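Local coordinates for oxidoreductase (Azotobacter vinelandii, PDB 7D5M) that probably acts as an NAD-dependent sugar or polyol dehydrogenase of the Gfo/Idh/MocA family, resembling inositol dehydrogenase, and binds NAD+, at the interface of chains A and B and the interface of chains A and C. Residues are numbered along the deposited sequence; one frame, centred on the assembly and turned at random. Chains: chain A/B/C, Oxidoreductase.

Chain A meets two neighbours through different parts of its fold. Contact 1 joins helices 26-34 and 50-59 of its Rossmann domain to the N-terminal segment of chain B, whereas contact 2 packs strands 271-277, 280-285 and 291-296 of its C-terminal alpha/beta domain against loops of chain C. The centres of the C-alpha atoms of contact 1 and contact 2 lie about 47 Å apart, and the two share no residue. Each patch has a twin across a two-fold axis, so each interface pairs two copies, and together they could link the four copies of the deposited assembly. A tetramer would suit this family, though the crystal alone does not prove it in solution.

Contact 1: the interface of chains A and B. Residues chain A 27, 30, 56, 59-61; chain B 3-6, 37.
The N-terminal segment of chain B lies across helices 26-34 and 50-59 of the Rossmann domain of chain A, and B:Asn3 is its anchor. Its CG sits in the crowded position between backbone N and carbonyl carbon (chi1 62°), which turns the amide toward A:Phe56. CB only grazes the ring at CZ; further out, B:Asn3 CG comes to 3.6 Å from A:Phe56 CE1. The two side chains meet tip to tip with ring and amide planes 60° apart, so this is not a flat stack. At the tip the branches part: B:Asn3 ND2 stays 3.5 Å from A:Phe56 CE1, while OD1 lies at the ring edge and takes the backbone N-H of B:Ser5 in its carbonyl plane, which helps fix the amide's rotation.

The backbone oxygen of B:Asn3 receives A:Arg30 NH2 at 2.8 Å, close to both the carbonyl and the guanidinium planes. A:Leu60 helps hold these groups in place, with CD1 over one guanidinium face and CG over the rim of the A:Phe56 ring. From helix 26-34, A:Tyr27 lays the CD1-CE1 side of its ring along the backbone of B:Asn3 and B:Gly4.

Near the end of helix 50-59 the carbonyl oxygen of A:Gln59 is gripped twice. B:Gln37 NE2, at the end of an extended chain, reaches A:Gln59 O at 3.0 Å on a lone pair and also bonds B:Gly4 O. B:Lys6 N arrives at A:Gln59 O, 2.9 Å away, from above the carbonyl plane. The side chain of A:Gln59, bent at chi2, crosses B:Lys6 at about a right angle, and water 1 lies 2.5 Å from A:Gln59 OE1 and 2.7 Å from B:Lys6 O.

Contact 2: the interface of chains A and C. Residues chain A 274, 276-277, 279-281, 295-297; chain C 175-176, 178, 263-267.
In the C-terminal alpha/beta domain of this Gfo/Idh/MocA-family protein, strands 271-277, 280-285 and 291-296 of chain A receive the C:Asn264-C:Gly266 turn. The charged interaction stays within chain A: A:Arg274 meets A:Glu295 OE1 end-on with NH1 and NH2, the closer approach being 2.9 Å from NH2. This salt bridge fixes the rotation of the guanidinium and aims its NE edge at chain C.

Among the hydrogen bonds between chains, A:Arg274, extended from CG to NE with CG anti to the backbone N (chi1 -178°), presents its NE side to C:Asn264. A:Arg274 NE reaches C:Asn264 OD1 at 2.9 Å on a lone pair, while NH2 bonds the same oxygen from above the carbonyl plane; guanidinium and amide planes stand 87° apart. A:Ser281 CB lies against one guanidinium face, and A:Ser281 OG gives a 2.7 Å bond to a lone pair of C:Ala265 O. A:Gln297, CG anti to the backbone N and the chain bent at chi2 (58°), accepts C:Gly266 N at OE1, 2.8 Å away. A:Gln297 OE1 is also 3.0 Å from C:Gly175 O, an unfavourable pairing of two acceptors.

Water carries further links. Water 2 joins A:Gly277 O to C:Val263 O. Water 3 connects A:Gln297 NE2 with C:Ser267 O and rests over the rim of the C:Phe176 ring.

Apolar packing fills in around the turn. C:Ala265 CB meets A:Ala280 CA at 3.7 Å. The A:Ile276 side chain crosses C:Asn264 at about a right angle, with A:Ile276 CG2 3.9 Å from C:Asn264 CA, and A:Glu295 CB packs 3.7 Å from C:Gly266 CA.

Contact 1: the interface of chains A and B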
ATOM      1  N   TYR A  27      17.372  26.298   2.619  1.00 10.44           N
ATOM      2  CA  TYR A  27      16.448  26.354   3.776  1.00 10.43           C
ATOM      3  C   TYR A  27      16.647  25.149   4.706  1.00  9.90           C
ATOM      4  O   TYR A  27      16.697  25.331   5.936  1.00 10.08           O
ATOM      5  CB  TYR A  27      14.987  26.460   3.344  1.00 10.73           C
ATOM      6  CG  TYR A  27      14.086  26.458   4.548  1.00 11.02           C
ATOM      7  CD1 TYR A  27      14.111  27.516   5.439  1.00 11.40           C
ATOM      8  CD2 TYR A  27      13.319  25.350   4.867  1.00 11.72           C
ATOM      9  CE1 TYR A  27      13.342  27.508   6.587  1.00 11.45           C
ATOM     10  CE2 TYR A  27      12.535  25.333   6.009  1.00 11.76           C
ATOM     11  CZ  TYR A  27      12.549  26.411   6.873  1.00 11.95           C
ATOM     12  OH  TYR A  27      11.793  26.398   8.009  1.00 11.68           O
ATOM     13  N   ARG A  30      19.507  25.512   7.125  1.00  9.79           N
ATOM     14  CA  ARG A  30      19.221  26.451   8.239  1.00  9.81           C
ATOM     15  C   ARG A  30      18.207  25.819   9.195  1.00  9.92           C
ATOM     16  O   ARG A  30      18.373  25.957  10.410  1.00  9.96           O
ATOM     17  CB  ARG A  30      18.732  27.792   7.705  1.00  9.82           C
ATOM     18  CG  ARG A  30      19.811  28.570   6.967  1.00  9.94           C
ATOM     19  CD  ARG A  30      19.337  29.960   6.564  1.00 10.59           C
ATOM     20  NE  ARG A  30      18.235  29.937   5.610  1.00 10.86           N
ATOM     21  CZ  ARG A  30      18.371  29.836   4.289  1.00 11.16           C
ATOM     22  NH1 ARG A  30      19.571  29.724   3.749  1.00 11.53           N
ATOM     23  NH2 ARG A  30      17.302  29.826   3.513  1.00 11.11           N
ATOM     24  N   PHE A  56      18.752  39.080   1.292  1.00 15.03           N
ATOM     25  CA  PHE A  56      18.221  37.812   1.860  1.00 14.40           C
ATOM     26  C   PHE A  56      18.795  37.605   3.268  1.00 14.12           C
ATOM     27  O   PHE A  56      18.023  37.278   4.194  1.00 14.43           O
ATOM     28  CB  PHE A  56      18.506  36.625   0.933  1.00 14.26           C
ATOM     29  CG  PHE A  56      17.882  35.333   1.395  1.00 14.28           C
ATOM     30  CD1 PHE A  56      16.517  35.258   1.631  1.00 15.08           C
ATOM     31  CD2 PHE A  56      18.648  34.193   1.574  1.00 14.91           C
ATOM     32  CE1 PHE A  56      15.941  34.072   2.061  1.00 14.83           C
ATOM     33  CE2 PHE A  56      18.065  33.005   1.982  1.00 14.83           C
ATOM     34  CZ  PHE A  56      16.715  32.951   2.231  1.00 14.47           C
ATOM     35  N   GLN A  59      16.890  39.471   5.732  1.00 15.98           N
ATOM     36  CA  GLN A  59      15.563  38.844   5.984  1.00 16.48           C
ATOM     37  C   GLN A  59      15.736  37.581   6.842  1.00 16.12           C
ATOM     38  O   GLN A  59      14.746  37.176   7.496  1.00 15.17           O
ATOM     39  CB  GLN A  59      14.812  38.611   4.672  1.00 18.32           C
ATOM     40  CG  GLN A  59      14.375  39.904   3.984  1.00 19.87           C
ATOM     41  CD  GLN A  59      13.821  40.952   4.929  1.00 22.57           C
ATOM     42  OE1 GLN A  59      12.872  40.710   5.679  1.00 23.97           O
ATOM     43  NE2 GLN A  59      14.410  42.143   4.910  1.00 24.32           N
ATOM     44  N   LEU A  60      16.938  36.994   6.867  1.00 15.21           N
ATOM     45  CA  LEU A  60      17.293  35.858   7.759  1.00 15.21           C
ATOM     46  C   LEU A  60      17.755  36.351   9.134  1.00 15.14           C
ATOM     47  O   LEU A  60      18.071  35.480   9.975  1.00 16.45           O
ATOM     48  CB  LEU A  60      18.387  35.003   7.113  1.00 14.92           C
ATOM     49  CG  LEU A  60      17.987  34.210   5.875  1.00 14.65           C
ATOM     50  CD1 LEU A  60      19.179  33.426   5.344  1.00 14.32           C
ATOM     51  CD2 LEU A  60      16.826  33.265   6.158  1.00 15.51           C
ATOM     52  N   GLY A  61      17.810  37.669   9.360  1.00 14.57           N
ATOM     53  CA  GLY A  61      18.175  38.276  10.655  1.00 15.65           C
ATOM     54  C   GLY A  61      19.677  38.459  10.815  1.00 15.57           C
ATOM     55  O   GLY A  61      20.119  38.724  11.947  1.00 17.22           O
TER
ATOM     56  N   ASN B   3      11.404  29.947   2.859  1.00 14.37           N
ATOM     57  CA  ASN B   3      12.890  29.920   2.821  1.00 14.30           C
ATOM     58  C   ASN B   3      13.471  30.508   4.107  1.00 13.74           C
ATOM     59  O   ASN B   3      14.691  30.711   4.146  1.00 13.49           O
ATOM     60  CB  ASN B   3      13.415  30.613   1.566  1.00 14.90           C
ATOM     61  CG  ASN B   3      13.041  32.073   1.492  1.00 14.96           C
ATOM     62  OD1 ASN B   3      12.582  32.652   2.473  1.00 14.45           O
ATOM     63  ND2 ASN B   3      13.266  32.673   0.337  1.00 16.44           N
ATOM     64  N   GLY B   4      12.646  30.738   5.128  1.00 13.48           N
ATOM     65  CA  GLY B   4      13.095  31.149   6.472  1.00 13.53           C
ATOM     66  C   GLY B   4      13.160  32.657   6.638  1.00 13.99           C
ATOM     67  O   GLY B   4      13.555  33.123   7.721  1.00 12.55           O
ATOM     68  N   SER B   5      12.791  33.412   5.609  1.00 14.38           N
ATOM     69  CA  SER B   5      12.754  34.892   5.657  1.00 15.73           C
ATOM     70  C   SER B   5      11.729  35.303   6.718  1.00 16.10           C
ATOM     71  O   SER B   5      10.687  34.604   6.873  1.00 15.29           O
ATOM     72  CB  SER B   5      12.458  35.461   4.300  1.00 16.81           C
ATOM     73  OG  SER B   5      11.151  35.105   3.906  1.00 20.27           O
ATOM     74  N   LYS B   6      11.994  36.385   7.445  1.00 16.48           N
ATOM     75  CA  LYS B   6      11.077  36.802   8.533  1.00 17.93           C
ATOM     76  C   LYS B   6       9.720  37.192   7.937  1.00 16.97           C
ATOM     77  O   LYS B   6       9.657  37.723   6.817  1.00 16.07           O
ATOM     78  CB  LYS B   6      11.689  37.912   9.386  1.00 20.75           C
ATOM     79  CG  LYS B   6      11.899  39.244   8.696  1.00 23.21           C
ATOM     80  CD  LYS B   6      12.448  40.299   9.655  1.00 25.52           C
ATOM     81  CE  LYS B   6      13.835  39.981  10.165  1.00 27.30           C
ATOM     82  NZ  LYS B   6      14.190  40.819  11.334  1.00 29.81           N
ATOM     83  N   GLN B  37      12.114  32.405  12.936  1.00 15.49           N
ATOM     84  CA  GLN B  37      12.109  33.714  13.634  1.00 16.27           C
ATOM     85  C   GLN B  37      10.671  34.101  14.025  1.00 15.69           C
ATOM     86  O   GLN B  37      10.390  35.319  14.059  1.00 16.39           O
ATOM     87  CB  GLN B  37      12.714  34.800  12.730  1.00 17.43           C
ATOM     88  CG  GLN B  37      14.027  34.409  12.052  1.00 18.48           C
ATOM     89  CD  GLN B  37      14.562  35.516  11.171  1.00 18.79           C
ATOM     90  OE1 GLN B  37      15.110  36.502  11.656  1.00 18.80           O
ATOM     91  NE2 GLN B  37      14.393  35.371   9.864  1.00 17.50           N
TER
HETATM   92  O   HOH W   1      11.361  38.876   5.072  1.00 20.28           O

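Contact 2: the interface of chains A and C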
ATOM      1  N   ARG A 274      17.061  -2.200  -0.388  1.00  9.61           N
ATOM      2  CA  ARG A 274      16.651  -3.534   0.100  1.00  9.81           C
ATOM      3  C   ARG A 274      17.936  -4.312   0.356  1.00 10.22           C
ATOM      4  O   ARG A 274      18.743  -4.448  -0.575  1.00 10.44           O
ATOM      5  CB  ARG A 274      15.752  -4.252  -0.909  1.00  9.90           C
ATOM      6  CG  ARG A 274      15.253  -5.606  -0.428  1.00 10.00           C
ATOM      7  CD  ARG A 274      14.333  -6.283  -1.431  1.00 10.31           C
ATOM      8  NE  ARG A 274      13.807  -7.540  -0.931  1.00 10.30           N
ATOM      9  CZ  ARG A 274      12.757  -7.679  -0.131  1.00 10.37           C
ATOM     10  NH1 ARG A 274      12.064  -6.630   0.292  1.00 10.20           N
ATOM     11  NH2 ARG A 274      12.389  -8.889   0.248  1.00 10.52           N
ATOM     12  N   ILE A 276      19.255  -7.977   1.322  1.00 10.46           N
ATOM     13  CA  ILE A 276      18.735  -9.365   1.249  1.00 11.27           C
ATOM     14  C   ILE A 276      19.788 -10.306   1.832  1.00 11.23           C
ATOM     15  O   ILE A 276      20.898 -10.374   1.285  1.00 11.39           O
ATOM     16  CB  ILE A 276      18.368  -9.733  -0.199  1.00 11.36           C
ATOM     17  CG1 ILE A 276      17.418  -8.690  -0.795  1.00 12.25           C
ATOM     18  CG2 ILE A 276      17.800 -11.146  -0.239  1.00 11.44           C
ATOM     19  CD1 ILE A 276      17.317  -8.719  -2.283  1.00 13.29           C
ATOM     20  N   GLY A 277      19.423 -10.992   2.907  1.00 12.29           N
ATOM     21  CA  GLY A 277      20.264 -11.999   3.573  1.00 12.13           C
ATOM     22  C   GLY A 277      19.737 -13.400   3.336  1.00 12.85           C
ATOM     23  O   GLY A 277      18.629 -13.564   2.766  1.00 12.32           O
ATOM     24  N   ARG A 279      18.557 -15.329   5.568  1.00 13.59           N
ATOM     25  CA  ARG A 279      17.412 -15.567   6.488  1.00 14.25           C
ATOM     26  C   ARG A 279      16.254 -14.615   6.179  1.00 13.16           C
ATOM     27  O   ARG A 279      15.099 -15.009   6.372  1.00 12.84           O
ATOM     28  CB  ARG A 279      17.858 -15.395   7.946  1.00 16.15           C
ATOM     29  CG  ARG A 279      16.732 -15.438   8.971  1.00 18.25           C
ATOM     30  CD  ARG A 279      17.257 -15.422  10.396  1.00 19.65           C
ATOM     31  NE  ARG A 279      16.181 -15.568  11.368  1.00 21.00           N
ATOM     32  CZ  ARG A 279      15.580 -14.587  12.044  1.00 22.29           C
ATOM     33  NH1 ARG A 279      15.933 -13.319  11.901  1.00 21.55           N
ATOM     34  NH2 ARG A 279      14.611 -14.896  12.888  1.00 24.68           N
ATOM     35  N   ALA A 280      16.545 -13.367   5.832  1.00 12.51           N
ATOM     36  CA  ALA A 280      15.539 -12.288   5.842  1.00 11.93           C
ATOM     37  C   ALA A 280      16.038 -11.117   5.005  1.00 11.43           C
ATOM     38  O   ALA A 280      17.250 -11.024   4.773  1.00 10.96           O
ATOM     39  CB  ALA A 280      15.257 -11.864   7.270  1.00 12.30           C
ATOM     40  N   SER A 281      15.114 -10.250   4.598  1.00 10.83           N
ATOM     41  CA  SER A 281      15.410  -8.963   3.932  1.00 10.77           C
ATOM     42  C   SER A 281      14.875  -7.808   4.778  1.00 11.05           C
ATOM     43  O   SER A 281      13.936  -8.001   5.557  1.00 10.68           O
ATOM     44  CB  SER A 281      14.834  -8.912   2.546  1.00 10.70           C
ATOM     45  OG  SER A 281      15.379  -9.936   1.727  1.00 10.47           O
ATOM     46  N   GLU A 295      11.411  -8.845   6.553  1.00 11.32           N
ATOM     47  CA  GLU A 295      10.744  -9.972   5.860  1.00 11.65           C
ATOM     48  C   GLU A 295      11.587 -11.232   6.043  1.00 11.47           C
ATOM     49  O   GLU A 295      12.494 -11.482   5.229  1.00 11.17           O
ATOM     50  CB  GLU A 295      10.504  -9.588   4.405  1.00 12.45           C
ATOM     51  CG  GLU A 295       9.813  -8.241   4.276  1.00 13.05           C
ATOM     52  CD  GLU A 295       9.396  -7.854   2.869  1.00 14.20           C
ATOM     53  OE1 GLU A 295      10.032  -8.326   1.894  1.00 14.17           O
ATOM     54  OE2 GLU A 295       8.404  -7.093   2.750  1.00 16.63           O
ATOM     55  N   ILE A 296      11.272 -11.995   7.085  1.00 11.68           N
ATOM     56  CA  ILE A 296      11.961 -13.285   7.371  1.00 11.33           C
ATOM     57  C   ILE A 296      11.372 -14.328   6.420  1.00 11.01           C
ATOM     58  O   ILE A 296      10.121 -14.460   6.388  1.00 10.93           O
ATOM     59  CB  ILE A 296      11.801 -13.694   8.846  1.00 11.47           C
ATOM     60  CG1 ILE A 296      12.373 -12.652   9.813  1.00 11.41           C
ATOM     61  CG2 ILE A 296      12.401 -15.075   9.067  1.00 11.68           C
ATOM     62  CD1 ILE A 296      11.962 -12.864  11.251  1.00 11.68           C
ATOM     63  N   GLN A 297      12.217 -15.039   5.674  1.00 10.97           N
ATOM     64  CA  GLN A 297      11.714 -16.078   4.746  1.00 11.52           C
ATOM     65  C   GLN A 297      10.910 -17.109   5.544  1.00 11.79           C
ATOM     66  O   GLN A 297      11.426 -17.630   6.557  1.00 12.73           O
ATOM     67  CB  GLN A 297      12.828 -16.755   3.946  1.00 11.54           C
ATOM     68  CG  GLN A 297      12.278 -17.830   3.004  1.00 11.77           C
ATOM     69  CD  GLN A 297      11.260 -17.294   2.024  1.00 12.13           C
ATOM     70  OE1 GLN A 297      11.371 -16.161   1.546  1.00 11.99           O
ATOM     71  NE2 GLN A 297      10.266 -18.113   1.693  1.00 11.48           N
TER
ATOM     72  N   GLY C 175      11.601 -15.656  -2.517  1.00 10.97           N
ATOM     73  CA  GLY C 175      12.571 -16.094  -1.504  1.00 11.23           C
ATOM     74  C   GLY C 175      12.410 -17.554  -1.128  1.00 11.39           C
ATOM     75  O   GLY C 175      13.071 -17.978  -0.174  1.00 11.39           O
ATOM     76  N   PHE C 176      11.577 -18.328  -1.825  1.00 11.94           N
ATOM     77  CA  PHE C 176      11.235 -19.690  -1.336  1.00 12.46           C
ATOM     78  C   PHE C 176      12.466 -20.592  -1.297  1.00 12.89           C
ATOM     79  O   PHE C 176      12.416 -21.540  -0.506  1.00 13.48           O
ATOM     80  CB  PHE C 176      10.124 -20.348  -2.146  1.00 12.86           C
ATOM     81  CG  PHE C 176       8.782 -19.719  -1.873  1.00 13.37           C
ATOM     82  CD1 PHE C 176       8.111 -19.944  -0.685  1.00 13.69           C
ATOM     83  CD2 PHE C 176       8.216 -18.872  -2.803  1.00 14.17           C
ATOM     84  CE1 PHE C 176       6.886 -19.339  -0.439  1.00 13.87           C
ATOM     85  CE2 PHE C 176       6.982 -18.286  -2.567  1.00 14.62           C
ATOM     86  CZ  PHE C 176       6.329 -18.508  -1.379  1.00 14.28           C
ATOM     87  N   SER C 178      15.689 -19.559  -0.561  1.00 13.94           N
ATOM     88  CA  SER C 178      16.755 -18.905   0.234  1.00 14.54           C
ATOM     89  C   SER C 178      17.571 -19.977   0.969  1.00 15.14           C
ATOM     90  O   SER C 178      18.793 -19.825   1.058  1.00 15.88           O
ATOM     91  CB  SER C 178      16.170 -17.895   1.183  1.00 14.28           C
ATOM     92  OG  SER C 178      15.542 -16.834   0.467  1.00 14.12           O
ATOM     93  N   VAL C 263      16.090 -16.436  -4.155  1.00 10.89           N
ATOM     94  CA  VAL C 263      16.748 -16.205  -2.834  1.00 11.17           C
ATOM     95  C   VAL C 263      16.466 -14.776  -2.337  1.00 11.15           C
ATOM     96  O   VAL C 263      17.195 -14.288  -1.445  1.00 10.73           O
ATOM     97  CB  VAL C 263      18.254 -16.514  -2.925  1.00 11.90           C
ATOM     98  CG1 VAL C 263      18.474 -17.964  -3.304  1.00 11.94           C
ATOM     99  CG2 VAL C 263      18.979 -15.597  -3.894  1.00 12.11           C
ATOM    100  N   ASN C 264      15.407 -14.138  -2.840  1.00 10.54           N
ATOM    101  CA  ASN C 264      14.965 -12.820  -2.329  1.00 10.22           C
ATOM    102  C   ASN C 264      14.158 -13.053  -1.048  1.00 10.25           C
ATOM    103  O   ASN C 264      12.906 -13.026  -1.093  1.00  9.88           O
ATOM    104  CB  ASN C 264      14.198 -12.045  -3.395  1.00 10.18           C
ATOM    105  CG  ASN C 264      13.750 -10.697  -2.890  1.00 10.34           C
ATOM    106  OD1 ASN C 264      14.299 -10.191  -1.910  1.00 10.24           O
ATOM    107  ND2 ASN C 264      12.756 -10.128  -3.559  1.00 10.32           N
ATOM    108  N   ALA C 265      14.854 -13.301   0.062  1.00 10.45           N
ATOM    109  CA  ALA C 265      14.264 -13.738   1.340  1.00 10.71           C
ATOM    110  C   ALA C 265      13.079 -12.832   1.695  1.00 10.52           C
ATOM    111  O   ALA C 265      13.250 -11.608   1.661  1.00 10.93           O
ATOM    112  CB  ALA C 265      15.316 -13.737   2.423  1.00 10.71           C
ATOM    113  N   GLY C 266      11.923 -13.426   2.016  1.00 10.88           N
ATOM    114  CA  GLY C 266      10.719 -12.699   2.460  1.00 10.73           C
ATOM    115  C   GLY C 266       9.762 -12.386   1.320  1.00 10.95           C
ATOM    116  O   GLY C 266       8.581 -12.093   1.610  1.00 11.02           O
ATOM    117  N   SER C 267      10.224 -12.429   0.069  1.00 10.84           N
ATOM    118  CA  SER C 267       9.371 -12.136  -1.111  1.00 11.32           C
ATOM    119  C   SER C 267       8.470 -13.343  -1.396  1.00 11.38           C
ATOM    120  O   SER C 267       8.981 -14.455  -1.570  1.00 10.92           O
ATOM    121  CB  SER C 267      10.171 -11.766  -2.327  1.00 11.37           C
ATOM    122  OG  SER C 267       9.294 -11.585  -3.441  1.00 11.23           O
TER
HETATM  123  O   HOH W   2      18.596 -15.293   0.606  1.00 12.32           O
HETATM  124  O   HOH W   3       8.337 -16.423   0.349  1.00 17.92           O